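Local coordinates for molybdopterin biosynthesis enzyme, MoaB (Thermus thermophilus, PDB 3MCH), which probably binds molybdopterin and takes part in building the molybdenum cofactor, at residues W57-G62 / G118-T123; E82-L87 / I125-G130; G33-A38 / P144-A149; I6-D11 / R18-H23; R27-G32 / E137-V142. All blocks are in the same frame, centred on the assembly; numbering follows the deposited sequence.

Interaction 1 of 5, residues W57-G62 / G118-T123; sequences WADREG and GVRGRT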
# COMPACT_ATOMS: atom_id res chain seq x y z
N TRP B 57 -18.09 -16.25 -10.71
CA TRP B 57 -16.82 -16.80 -11.17
C TRP B 57 -15.97 -17.43 -10.07
O TRP B 57 -15.33 -18.45 -10.29
CB TRP B 57 -16.02 -15.70 -11.88
CG TRP B 57 -16.56 -15.36 -13.23
CD1 TRP B 57 -17.73 -15.80 -13.79
CD2 TRP B 57 -15.93 -14.53 -14.22
NE1 TRP B 57 -17.87 -15.29 -15.06
CE2 TRP B 57 -16.78 -14.51 -15.35
CE3 TRP B 57 -14.74 -13.79 -14.25
CZ2 TRP B 57 -16.47 -13.79 -16.51
CZ3 TRP B 57 -14.43 -13.08 -15.40
CH2 TRP B 57 -15.29 -13.08 -16.51
N ALA B 58 -15.97 -16.82 -8.89
CA ALA B 58 -15.18 -17.34 -7.79
C ALA B 58 -15.91 -18.46 -7.06
O ALA B 58 -15.40 -19.57 -6.95
CB ALA B 58 -14.84 -16.23 -6.81
N ASP B 59 -17.11 -18.15 -6.58
CA ASP B 59 -17.90 -19.11 -5.81
C ASP B 59 -18.45 -20.31 -6.56
O ASP B 59 -18.37 -21.44 -6.06
CB ASP B 59 -19.06 -18.38 -5.12
CG ASP B 59 -18.58 -17.29 -4.18
OD1 ASP B 59 -17.35 -17.13 -4.01
OD2 ASP B 59 -19.44 -16.58 -3.61
N ARG B 60 -18.99 -20.10 -7.75
CA ARG B 60 -19.56 -21.22 -8.49
C ARG B 60 -18.67 -21.82 -9.57
O ARG B 60 -18.49 -23.04 -9.61
CB ARG B 60 -20.90 -20.82 -9.11
CG ARG B 60 -21.64 -21.99 -9.73
CD ARG B 60 -23.09 -21.65 -9.99
NE ARG B 60 -23.24 -20.60 -10.99
CZ ARG B 60 -24.39 -20.01 -11.28
NH1 ARG B 60 -24.45 -19.07 -12.21
NH2 ARG B 60 -25.49 -20.36 -10.62
N GLU B 61 -18.13 -20.99 -10.46
CA GLU B 61 -17.28 -21.49 -11.53
C GLU B 61 -15.92 -21.97 -11.02
O GLU B 61 -15.28 -22.81 -11.65
CB GLU B 61 -17.06 -20.40 -12.59
CG GLU B 61 -18.34 -19.89 -13.25
CD GLU B 61 -19.25 -21.01 -13.74
OE1 GLU B 61 -18.73 -21.98 -14.33
OE2 GLU B 61 -20.48 -20.92 -13.54
N GLY B 62 -15.49 -21.43 -9.88
CA GLY B 62 -14.23 -21.83 -9.30
C GLY B 62 -12.99 -21.42 -10.06
O GLY B 62 -11.99 -22.14 -10.05
N GLY B 118 -6.68 -9.20 -4.42
CA GLY B 118 -7.01 -9.96 -3.24
C GLY B 118 -7.50 -11.35 -3.54
O GLY B 118 -7.52 -11.79 -4.69
N VAL B 119 -7.91 -12.05 -2.49
CA VAL B 119 -8.40 -13.41 -2.63
C VAL B 119 -9.81 -13.56 -2.07
O VAL B 119 -10.15 -12.96 -1.06
CB VAL B 119 -7.48 -14.40 -1.86
CG1 VAL B 119 -8.06 -15.81 -1.89
CG2 VAL B 119 -6.08 -14.37 -2.47
N ARG B 120 -10.62 -14.33 -2.78
CA ARG B 120 -11.97 -14.66 -2.34
C ARG B 120 -12.02 -16.17 -2.51
O ARG B 120 -11.85 -16.68 -3.62
CB ARG B 120 -13.05 -14.00 -3.20
CG ARG B 120 -14.46 -14.30 -2.68
CD ARG B 120 -15.57 -13.85 -3.62
NE ARG B 120 -16.87 -14.38 -3.20
CZ ARG B 120 -17.58 -13.94 -2.17
NH1 ARG B 120 -17.14 -12.93 -1.43
NH2 ARG B 120 -18.74 -14.51 -1.87
N GLY B 121 -12.20 -16.89 -1.41
CA GLY B 121 -12.22 -18.34 -1.49
C GLY B 121 -10.87 -18.83 -1.98
O GLY B 121 -9.86 -18.64 -1.30
N ARG B 122 -10.84 -19.46 -3.15
CA ARG B 122 -9.59 -19.94 -3.72
C ARG B 122 -9.38 -19.28 -5.08
O ARG B 122 -8.87 -19.90 -6.01
CB ARG B 122 -9.62 -21.46 -3.87
CG ARG B 122 -9.28 -22.20 -2.58
CD ARG B 122 -9.60 -23.67 -2.71
NE ARG B 122 -11.05 -23.89 -2.70
CZ ARG B 122 -11.67 -24.75 -3.50
NH1 ARG B 122 -12.99 -24.88 -3.42
NH2 ARG B 122 -10.99 -25.46 -4.39
N THR B 123 -9.78 -18.02 -5.17
CA THR B 123 -9.65 -17.25 -6.41
C THR B 123 -8.90 -15.95 -6.18
O THR B 123 -9.22 -15.18 -5.28
CB THR B 123 -11.04 -16.91 -6.99
OG1 THR B 123 -11.78 -18.12 -7.18
CG2 THR B 123 -10.90 -16.18 -8.33
O HOH W 1 -12.91 -19.57 -5.05

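Interaction 2 of 5, residues E82-L87 / I125-G130; sequences EATREL and ILNLPG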
# COMPACT_ATOMS: atom_id res chain seq x y z
N GLU B 82 -13.82 -0.49 -5.32
CA GLU B 82 -14.75 -0.58 -4.20
C GLU B 82 -15.61 -1.83 -4.29
O GLU B 82 -15.80 -2.53 -3.30
CB GLU B 82 -15.67 0.65 -4.15
CG GLU B 82 -14.97 1.94 -3.76
CD GLU B 82 -14.51 2.75 -4.95
OE1 GLU B 82 -13.81 2.20 -5.82
OE2 GLU B 82 -14.85 3.95 -5.02
N ALA B 83 -16.12 -2.11 -5.48
CA ALA B 83 -16.97 -3.28 -5.67
C ALA B 83 -16.19 -4.56 -5.38
O ALA B 83 -16.71 -5.50 -4.78
CB ALA B 83 -17.50 -3.31 -7.10
N THR B 84 -14.93 -4.58 -5.80
CA THR B 84 -14.08 -5.74 -5.59
C THR B 84 -13.70 -5.95 -4.13
O THR B 84 -13.83 -7.05 -3.61
CB THR B 84 -12.78 -5.63 -6.43
OG1 THR B 84 -13.12 -5.50 -7.81
CG2 THR B 84 -11.91 -6.86 -6.24
N ARG B 85 -13.24 -4.89 -3.48
CA ARG B 85 -12.83 -4.98 -2.08
C ARG B 85 -13.91 -5.60 -1.20
O ARG B 85 -13.62 -6.39 -0.31
CB ARG B 85 -12.49 -3.60 -1.51
CG ARG B 85 -11.27 -2.93 -2.12
CD ARG B 85 -10.83 -1.76 -1.24
NE ARG B 85 -10.27 -2.23 0.02
CZ ARG B 85 -10.13 -1.49 1.12
NH1 ARG B 85 -10.53 -0.22 1.11
NH2 ARG B 85 -9.58 -2.00 2.21
N GLU B 86 -15.15 -5.23 -1.47
CA GLU B 86 -16.28 -5.74 -0.71
C GLU B 86 -16.49 -7.24 -0.82
O GLU B 86 -17.18 -7.84 0.01
CB GLU B 86 -17.55 -5.00 -1.13
CG GLU B 86 -17.57 -3.53 -0.69
CD GLU B 86 -18.54 -2.69 -1.49
OE1 GLU B 86 -19.64 -3.18 -1.81
OE2 GLU B 86 -18.21 -1.52 -1.78
N LEU B 87 -15.88 -7.86 -1.83
CA LEU B 87 -16.01 -9.30 -2.05
C LEU B 87 -14.78 -10.11 -1.63
O LEU B 87 -14.82 -11.33 -1.62
CB LEU B 87 -16.30 -9.58 -3.53
CG LEU B 87 -17.61 -9.07 -4.13
CD1 LEU B 87 -17.61 -9.32 -5.63
CD2 LEU B 87 -18.79 -9.77 -3.47
N ILE B 125 -7.99 -12.28 -7.41
CA ILE B 125 -8.62 -11.25 -8.22
C ILE B 125 -7.76 -10.00 -8.29
O ILE B 125 -7.34 -9.46 -7.26
CB ILE B 125 -10.01 -10.86 -7.63
CG1 ILE B 125 -10.86 -12.12 -7.45
CG2 ILE B 125 -10.72 -9.87 -8.55
CD1 ILE B 125 -10.61 -12.84 -6.15
N LEU B 126 -7.48 -9.55 -9.52
CA LEU B 126 -6.69 -8.34 -9.73
C LEU B 126 -7.47 -7.35 -10.59
O LEU B 126 -8.08 -7.74 -11.59
CB LEU B 126 -5.38 -8.67 -10.47
CG LEU B 126 -4.17 -9.17 -9.67
CD1 LEU B 126 -4.49 -10.48 -8.97
CD2 LEU B 126 -3.00 -9.34 -10.62
N ASN B 127 -7.45 -6.08 -10.19
CA ASN B 127 -8.12 -5.00 -10.93
C ASN B 127 -7.08 -4.32 -11.81
O ASN B 127 -6.26 -3.53 -11.31
CB ASN B 127 -8.65 -3.91 -10.00
CG ASN B 127 -9.79 -4.36 -9.11
OD1 ASN B 127 -10.01 -3.77 -8.06
ND2 ASN B 127 -10.53 -5.38 -9.53
N LEU B 128 -7.10 -4.59 -13.11
CA LEU B 128 -6.18 -3.96 -14.06
C LEU B 128 -6.82 -2.68 -14.62
O LEU B 128 -8.04 -2.55 -14.63
CB LEU B 128 -5.89 -4.90 -15.23
CG LEU B 128 -5.20 -6.23 -14.98
CD1 LEU B 128 -5.33 -7.11 -16.22
CD2 LEU B 128 -3.73 -5.99 -14.66
N PRO B 129 -5.99 -1.73 -15.08
CA PRO B 129 -6.52 -0.49 -15.65
C PRO B 129 -7.34 -0.83 -16.90
O PRO B 129 -7.26 -1.95 -17.41
CB PRO B 129 -5.26 0.30 -15.98
CG PRO B 129 -4.30 -0.16 -14.94
CD PRO B 129 -4.53 -1.65 -14.93
N GLY B 130 -8.09 0.14 -17.42
CA GLY B 130 -8.93 -0.11 -18.58
C GLY B 130 -8.40 0.03 -19.99
O GLY B 130 -9.03 -0.47 -20.93

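Interaction 3 of 5, residues G33-A38 / P144-A149; sequences GPFEVA and PVLPHA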
# COMPACT_ATOMS: atom_id res chain seq x y z
N GLY B 33 2.08 -18.89 -20.97
CA GLY B 33 2.19 -19.20 -19.55
C GLY B 33 1.20 -20.24 -19.10
O GLY B 33 0.35 -20.68 -19.89
N PRO B 34 1.27 -20.68 -17.83
CA PRO B 34 0.37 -21.69 -17.26
C PRO B 34 -1.02 -21.11 -17.05
O PRO B 34 -1.57 -21.18 -15.95
CB PRO B 34 1.06 -22.05 -15.95
CG PRO B 34 1.63 -20.74 -15.52
CD PRO B 34 2.24 -20.22 -16.81
N PHE B 35 -1.57 -20.55 -18.12
CA PHE B 35 -2.89 -19.93 -18.07
C PHE B 35 -3.79 -20.38 -19.21
O PHE B 35 -3.34 -20.59 -20.33
CB PHE B 35 -2.75 -18.41 -18.17
CG PHE B 35 -1.82 -17.82 -17.15
CD1 PHE B 35 -2.19 -17.75 -15.81
CD2 PHE B 35 -0.57 -17.34 -17.53
CE1 PHE B 35 -1.32 -17.21 -14.86
CE2 PHE B 35 0.31 -16.80 -16.59
CZ PHE B 35 -0.07 -16.74 -15.25
N GLU B 36 -5.07 -20.53 -18.90
CA GLU B 36 -6.06 -20.88 -19.90
C GLU B 36 -7.27 -20.01 -19.60
O GLU B 36 -7.83 -20.05 -18.50
CB GLU B 36 -6.40 -22.38 -19.86
CG GLU B 36 -6.80 -22.94 -18.52
CD GLU B 36 -6.90 -24.46 -18.54
OE1 GLU B 36 -6.59 -25.07 -19.59
OE2 GLU B 36 -7.29 -25.05 -17.51
N VAL B 37 -7.64 -19.18 -20.57
CA VAL B 37 -8.77 -18.27 -20.42
C VAL B 37 -10.05 -19.08 -20.57
O VAL B 37 -10.40 -19.50 -21.68
CB VAL B 37 -8.72 -17.14 -21.46
CG1 VAL B 37 -9.93 -16.22 -21.31
CG2 VAL B 37 -7.43 -16.34 -21.28
N ALA B 38 -10.73 -19.27 -19.45
CA ALA B 38 -11.95 -20.06 -19.39
C ALA B 38 -13.22 -19.23 -19.37
O ALA B 38 -14.32 -19.78 -19.40
CB ALA B 38 -11.91 -20.97 -18.18
N PRO B 144 5.63 -12.25 -13.59
CA PRO B 144 6.72 -13.06 -13.03
C PRO B 144 6.40 -13.84 -11.75
O PRO B 144 6.98 -14.90 -11.51
CB PRO B 144 7.84 -12.04 -12.81
CG PRO B 144 7.62 -11.07 -13.93
CD PRO B 144 6.11 -10.88 -13.88
N VAL B 145 5.50 -13.31 -10.93
CA VAL B 145 5.16 -13.97 -9.67
C VAL B 145 3.72 -14.47 -9.65
O VAL B 145 3.26 -14.99 -8.64
CB VAL B 145 5.36 -13.01 -8.47
CG1 VAL B 145 6.80 -12.54 -8.42
CG2 VAL B 145 4.41 -11.81 -8.59
N LEU B 146 3.02 -14.33 -10.77
CA LEU B 146 1.63 -14.75 -10.84
C LEU B 146 1.43 -16.26 -10.67
O LEU B 146 0.55 -16.69 -9.92
CB LEU B 146 1.01 -14.26 -12.15
CG LEU B 146 -0.52 -14.21 -12.23
CD1 LEU B 146 -1.09 -13.51 -10.99
CD2 LEU B 146 -0.93 -13.47 -13.48
N PRO B 147 2.23 -17.09 -11.37
CA PRO B 147 2.04 -18.53 -11.19
C PRO B 147 2.27 -18.96 -9.74
O PRO B 147 1.49 -19.74 -9.18
CB PRO B 147 3.08 -19.13 -12.13
CG PRO B 147 3.15 -18.12 -13.24
CD PRO B 147 3.17 -16.81 -12.47
N HIS B 148 3.34 -18.46 -9.12
CA HIS B 148 3.64 -18.80 -7.73
C HIS B 148 2.48 -18.38 -6.83
O HIS B 148 2.05 -19.13 -5.95
CB HIS B 148 4.92 -18.11 -7.26
CG HIS B 148 5.35 -18.52 -5.88
ND1 HIS B 148 5.92 -19.75 -5.61
CD2 HIS B 148 5.28 -17.88 -4.69
CE1 HIS B 148 6.17 -19.85 -4.32
NE2 HIS B 148 5.79 -18.72 -3.74
N ALA B 149 1.98 -17.17 -7.06
CA ALA B 149 0.87 -16.64 -6.28
C ALA B 149 -0.36 -17.55 -6.40
O ALA B 149 -0.99 -17.89 -5.39
CB ALA B 149 0.52 -15.24 -6.77

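Interaction 4 of 5, residues I6-D11 / R18-H23; sequences ILTVSD and RQDTTH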
# COMPACT_ATOMS: atom_id res chain seq x y z
N ILE B 6 -11.60 -13.13 -17.66
CA ILE B 6 -11.30 -11.74 -17.96
C ILE B 6 -12.62 -10.97 -17.95
O ILE B 6 -13.53 -11.28 -18.71
CB ILE B 6 -10.62 -11.60 -19.35
CG1 ILE B 6 -9.29 -12.36 -19.36
CG2 ILE B 6 -10.37 -10.12 -19.68
CD1 ILE B 6 -8.23 -11.96 -18.29
N LEU B 7 -12.72 -9.99 -17.05
CA LEU B 7 -13.94 -9.19 -16.93
C LEU B 7 -13.70 -7.74 -17.32
O LEU B 7 -12.98 -7.02 -16.63
CB LEU B 7 -14.46 -9.24 -15.50
CG LEU B 7 -15.75 -8.47 -15.22
CD1 LEU B 7 -16.88 -9.03 -16.07
CD2 LEU B 7 -16.10 -8.56 -13.74
N THR B 8 -14.30 -7.32 -18.43
CA THR B 8 -14.15 -5.94 -18.89
C THR B 8 -15.28 -5.08 -18.34
O THR B 8 -16.45 -5.25 -18.69
CB THR B 8 -14.13 -5.88 -20.43
OG1 THR B 8 -12.97 -6.57 -20.92
CG2 THR B 8 -14.09 -4.43 -20.91
N VAL B 9 -14.91 -4.17 -17.44
CA VAL B 9 -15.85 -3.28 -16.79
C VAL B 9 -16.01 -1.89 -17.41
O VAL B 9 -15.08 -1.08 -17.36
CB VAL B 9 -15.43 -3.01 -15.32
CG1 VAL B 9 -16.47 -2.15 -14.62
CG2 VAL B 9 -15.25 -4.33 -14.58
N SER B 10 -17.18 -1.63 -17.98
CA SER B 10 -17.50 -0.35 -18.59
C SER B 10 -18.95 -0.37 -19.06
O SER B 10 -19.49 -1.43 -19.36
CB SER B 10 -16.48 -0.05 -19.69
OG SER B 10 -16.89 1.08 -20.44
N ASP B 11 -19.57 0.80 -19.13
CA ASP B 11 -20.95 0.90 -19.59
C ASP B 11 -20.81 1.01 -21.11
O ASP B 11 -21.73 0.64 -21.85
CB ASP B 11 -21.67 2.14 -19.04
CG ASP B 11 -21.83 2.11 -17.54
OD1 ASP B 11 -22.21 1.06 -16.99
OD2 ASP B 11 -21.58 3.15 -16.90
N ARG B 18 -17.89 -2.35 -31.10
CA ARG B 18 -16.51 -2.00 -30.79
C ARG B 18 -15.91 -3.32 -30.33
O ARG B 18 -16.56 -4.11 -29.64
CB ARG B 18 -16.53 -0.92 -29.69
CG ARG B 18 -16.44 -1.43 -28.25
CD ARG B 18 -16.09 -0.30 -27.29
NE ARG B 18 -14.70 0.14 -27.42
CZ ARG B 18 -13.66 -0.52 -26.91
NH1 ARG B 18 -13.85 -1.64 -26.23
NH2 ARG B 18 -12.43 -0.06 -27.09
N GLN B 19 -14.66 -3.58 -30.72
CA GLN B 19 -14.01 -4.81 -30.31
C GLN B 19 -13.28 -4.46 -29.02
O GLN B 19 -12.65 -3.41 -28.90
CB GLN B 19 -13.02 -5.32 -31.36
CG GLN B 19 -12.24 -6.54 -30.88
CD GLN B 19 -11.36 -7.17 -31.95
OE1 GLN B 19 -10.50 -6.51 -32.53
NE2 GLN B 19 -11.58 -8.45 -32.20
N ASP B 20 -13.40 -5.35 -28.04
CA ASP B 20 -12.77 -5.16 -26.75
C ASP B 20 -11.29 -5.44 -26.93
O ASP B 20 -10.86 -6.59 -26.83
CB ASP B 20 -13.37 -6.13 -25.74
CG ASP B 20 -12.81 -5.96 -24.35
OD1 ASP B 20 -11.83 -5.21 -24.20
OD2 ASP B 20 -13.36 -6.58 -23.42
N THR B 21 -10.51 -4.39 -27.19
CA THR B 21 -9.08 -4.53 -27.40
C THR B 21 -8.26 -4.76 -26.13
O THR B 21 -7.14 -5.25 -26.20
CB THR B 21 -8.49 -3.31 -28.14
OG1 THR B 21 -8.87 -2.11 -27.45
CG2 THR B 21 -9.00 -3.26 -29.58
N THR B 22 -8.81 -4.40 -24.97
CA THR B 22 -8.09 -4.61 -23.73
C THR B 22 -8.10 -6.11 -23.43
O THR B 22 -7.08 -6.68 -23.03
CB THR B 22 -8.74 -3.84 -22.57
OG1 THR B 22 -8.79 -2.45 -22.91
CG2 THR B 22 -7.92 -4.01 -21.29
N HIS B 23 -9.25 -6.73 -23.64
CA HIS B 23 -9.41 -8.17 -23.46
C HIS B 23 -8.31 -8.87 -24.26
O HIS B 23 -7.64 -9.78 -23.76
CB HIS B 23 -10.79 -8.60 -23.98
CG HIS B 23 -10.95 -10.07 -24.18
ND1 HIS B 23 -11.74 -10.60 -25.17
CD2 HIS B 23 -10.44 -11.13 -23.50
CE1 HIS B 23 -11.70 -11.92 -25.11
NE2 HIS B 23 -10.92 -12.27 -24.10

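Interaction 5 of 5, residues R27-G32 / E137-V142; sequences REVLAG and ESLEAV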
# COMPACT_ATOMS: atom_id res chain seq x y z
N ARG B 27 -5.01 -11.30 -23.04
CA ARG B 27 -4.75 -12.65 -23.52
C ARG B 27 -3.31 -12.80 -24.03
O ARG B 27 -2.66 -13.83 -23.81
CB ARG B 27 -5.71 -13.01 -24.66
CG ARG B 27 -7.08 -13.48 -24.22
CD ARG B 27 -7.91 -13.84 -25.45
NE ARG B 27 -9.24 -14.35 -25.13
CZ ARG B 27 -9.53 -15.62 -24.89
NH1 ARG B 27 -8.59 -16.55 -24.92
NH2 ARG B 27 -10.79 -15.97 -24.63
N GLU B 28 -2.81 -11.78 -24.71
CA GLU B 28 -1.45 -11.81 -25.25
C GLU B 28 -0.39 -11.94 -24.17
O GLU B 28 0.58 -12.68 -24.32
CB GLU B 28 -1.19 -10.54 -26.07
CG GLU B 28 -2.23 -10.28 -27.14
CD GLU B 28 -1.90 -9.06 -28.00
OE1 GLU B 28 -1.58 -8.00 -27.43
OE2 GLU B 28 -1.99 -9.17 -29.24
N VAL B 29 -0.57 -11.21 -23.07
CA VAL B 29 0.39 -11.26 -21.98
C VAL B 29 0.46 -12.67 -21.39
O VAL B 29 1.54 -13.17 -21.07
CB VAL B 29 0.02 -10.28 -20.85
CG1 VAL B 29 0.99 -10.43 -19.68
CG2 VAL B 29 0.05 -8.85 -21.38
N LEU B 30 -0.71 -13.30 -21.26
CA LEU B 30 -0.81 -14.63 -20.68
C LEU B 30 -0.33 -15.75 -21.59
O LEU B 30 0.12 -16.80 -21.12
CB LEU B 30 -2.26 -14.89 -20.26
CG LEU B 30 -2.85 -13.89 -19.27
CD1 LEU B 30 -4.34 -14.19 -19.09
CD2 LEU B 30 -2.11 -14.00 -17.94
N ALA B 31 -0.44 -15.53 -22.90
CA ALA B 31 -0.05 -16.51 -23.90
C ALA B 31 1.30 -17.16 -23.59
O ALA B 31 2.30 -16.48 -23.36
CB ALA B 31 -0.01 -15.85 -25.28
N GLY B 32 1.31 -18.50 -23.60
CA GLY B 32 2.53 -19.23 -23.32
C GLY B 32 2.71 -19.63 -21.88
O GLY B 32 3.41 -20.60 -21.58
N GLU B 137 0.77 -3.29 -19.34
CA GLU B 137 1.91 -2.99 -18.49
C GLU B 137 1.70 -3.47 -17.06
O GLU B 137 2.62 -4.01 -16.44
CB GLU B 137 2.22 -1.49 -18.50
CG GLU B 137 2.56 -0.95 -19.87
CD GLU B 137 3.26 0.39 -19.81
OE1 GLU B 137 2.81 1.26 -19.03
OE2 GLU B 137 4.25 0.58 -20.53
N SER B 138 0.50 -3.28 -16.53
CA SER B 138 0.20 -3.71 -15.17
C SER B 138 0.26 -5.23 -15.05
O SER B 138 0.76 -5.76 -14.06
CB SER B 138 -1.18 -3.22 -14.74
OG SER B 138 -1.21 -1.80 -14.67
N LEU B 139 -0.24 -5.94 -16.06
CA LEU B 139 -0.23 -7.39 -16.01
C LEU B 139 1.18 -7.95 -16.20
O LEU B 139 1.55 -8.94 -15.57
CB LEU B 139 -1.20 -7.98 -17.05
CG LEU B 139 -1.39 -9.50 -17.04
CD1 LEU B 139 -1.88 -9.98 -15.68
CD2 LEU B 139 -2.40 -9.88 -18.12
N GLU B 140 1.97 -7.32 -17.07
CA GLU B 140 3.33 -7.78 -17.28
C GLU B 140 4.16 -7.60 -16.02
O GLU B 140 5.09 -8.35 -15.76
CB GLU B 140 3.98 -7.02 -18.44
CG GLU B 140 3.32 -7.29 -19.78
CD GLU B 140 4.01 -6.57 -20.93
OE1 GLU B 140 4.30 -5.37 -20.78
OE2 GLU B 140 4.26 -7.21 -21.97
N ALA B 141 3.80 -6.59 -15.22
CA ALA B 141 4.52 -6.32 -13.98
C ALA B 141 4.30 -7.43 -12.95
O ALA B 141 5.20 -7.74 -12.16
CB ALA B 141 4.09 -4.97 -13.41
N VAL B 142 3.11 -8.02 -12.94
CA VAL B 142 2.81 -9.08 -11.99
C VAL B 142 3.10 -10.48 -12.53
O VAL B 142 3.31 -11.41 -11.76
CB VAL B 142 1.31 -9.04 -11.54
CG1 VAL B 142 1.00 -7.69 -10.90
CG2 VAL B 142 0.41 -9.28 -12.73

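Interaction 1 of 5, residues W57-G62 / G118-T123
A two-pronged salt bridge joins the C-terminal end of helix 47-60 to the tight turn between the antiparallel strands 117-120 and 123-128. Arg120 meets the Asp59 carboxylate side-on. Its NH2 reaches the syn lone pair of Asp59 OD2 at 2.8 Å, almost straight (170°) and in the guanidinium plane, whereas NE bonds Asp59 OD1 at 2.9 Å from a tilted position. The two planes are 30° apart. NH1 bonds Leu87 O, just past helix 80-85. With CG anti to the backbone N (chi1 -177°) and the chain extended to NE, Arg120 spans from the strand to the helix, its CD 4.0 Å from Ala58 CB. The turn is the two-residue link of a beta-hairpin: Gly121 and Arg122 lie between Arg120 and Thr123, whose N donates back to Arg120 O. Beside the hairpin, Thr123 OG1 packs 3.6 Å from Ala58 CB and hydrogen-bonds Leu63 O just past the helix. One water bonds Ala58 O, Thr123 OG1 and Arg122 N, tying helix end and turn together. A leucine in place of Arg120 would probably leave the Asp59 carboxylate without its charged mate and Leu87 O without the bond it takes from NH1.

Interaction 2 of 5, residues E82-L87 / I125-G130
Thr84 points its hydroxyl at the Asn127 amide and sets its methyl against Ile125. OG1 accepts a hydrogen bond from Asn127 ND2 at 3.1 Å (156°), the hydroxyl lying near the amide plane, 13° out of it. CG2 meets Ile125 CG2 at 4.0 Å, the two side chains running antiparallel alongside each other. One torsion serves both jobs: at chi1 -58° the methyl stands anti to the backbone N and the hydroxyl beside it, so OG1 also reaches Thr80 O one helical turn back. The amide of Asn127 is held at both ends, since ND2 bonds Thr68 OG1 as well and OD1 takes the backbone N of Val116. These bonds fix which way round the amide lies and satisfy its polar atoms in a buried place. Helix 80-85 thus packs against strand 123-128 of the mixed sheet, with Thr84 also touching Leu54 of helix 47-60 on its flank, while Leu126 and Leu128 turn to the opposite sheet face, against helices 93-99 and 132-142.

Interaction 3 of 5, residues G33-A38 / P144-A149
Pro34 and Pro147 touch through their CG corners, 3.8 Å apart, where the start of edge strand 35-43 packs on the first turn of helix 146-154 in this alpha/beta fold. The two proline side chains are set nearly perpendicular. The end of the Phe35 ring is the bump, and the hollow it enters lies between Leu146 and Pro147: CZ is 3.8 Å from Leu146 CD2 and 4.0 Å from Pro147 CG. Leu146 lies along the CZ-CE1 side with CG as well as CD2, and Pro34 CG sits over one face of the ring, well off its centre. The Phe35 side chain starts off across the contact rather than into it; chi1 of -54°, with CG beside the backbone N, swings the ring round to the helix. Leu30 and Val4 also touch the ring, while His148 and Ala149 pack on the second subunit. A serine in place of Phe35 would probably open a gap between Leu146 and Pro147 and leave Leu30 without an aromatic neighbour. Pro34 is the centre of an inverse gamma turn, in which Phe35 N donates to Gly33 O at 2.6 Å.

Interaction 4 of 5, residues I6-D11 / R18-H23
Thr8 and Asp20 face each other, and this is the tight part of the contact: the hydroxyl OG1 donates to the syn lone pair of Asp20 OD2 over a short 2.5 Å. The carboxylate reaches it with CG anti to the backbone N (chi1 -178°), and the methyl CG2 of Thr8 is also in contact, 3.4 Å from Asp20 OD2. Asp20 is the N-cap of helix 21-30, and its other oxygen, OD1, does the capping. His23 N donates to it at 3.0 Å, nearly straight (169°) but from well above the carboxylate plane, and Thr22 N adds a weak bond. Strand 2-9, this helix and strand 35-43 form a beta-alpha-beta unit, and one aspartate thus links the first strand to the start of the helix that follows it. Two more polar groups complete the grip: Tyr40 OH bonds OD2, and Asn69 ND2 bonds Thr8 OG1. Ile6 and His23 add ordinary apolar packing, Ile6 CG2 lying 4.0 Å from CD2 of the imidazole, which also stacks with Tyr40. Toward the loop joining strand and helix the two segments draw apart: Arg18 and Gln19 are exposed to solvent, and the nearest approach of the Arg18 side chain is its NH1, 6.0 Å from Thr8 CG2.

Interaction 5 of 5, residues R27-G32 / E137-V142
Val29 presses its branched end into Leu139, with CB 3.7 Å from Leu139 CD2 and CG1 3.7 Å from Leu139 CG, so that both valine CB and one methyl bear on the leucine fork. Leu30 comes to the same leucine methyl roughly at right angles to Val29, its own CD2 4.1 Å from Leu139 CD2. Leu139 reaches them because CG stands anti to the backbone N (chi1 -175°), carrying the branch out toward helix 21-30. At the exposed margin, the aliphatic part of Glu140 lies against Val29: its CG is 3.9 Å from CG1 and 4.0 Å from CG2. No hydrogen bond spans the two segments; the contact is made by hydrocarbon alone. One shell further out, Leu143 backs Val29, Phe35 of strand 35-43 meets Leu30, and Leu128 of strand 123-128 supports Leu139. On the far flank of helix 132-142, Val142 packs on Leu95, Leu98 and Met99, and Ala141 O accepts a hydrogen bond from Thr107 of the second subunit. Two neighbouring helices packed through their aliphatic side chains, with strand residues beneath them, are what the helical layer of a three-layer alpha/beta fold looks like.

How the interactions relate
Interactions 2, 3 and 4 are buried, while 1 and 5 reach the surface, through Asp59 and Glu140 respectively. Polarity does not follow depth: interactions 2 and 4 bury hydrogen bonds at the sheet, interaction 1 uses opposite charges at an exposed edge, and interactions 3 and 5 rely on apolar packing. The last two are close neighbours, with centres about 9 Å apart, touching where Leu146 meets Leu139 and Phe35 meets Leu30. Interactions 4 and 5 use opposite ends of helix 21-30. Strands 117-120 and 123-128, adjacent in the sheet, couple interactions 1 and 2, and a hydrogen bond from Thr22 to Gly130 O joins interaction 4 to interaction 2.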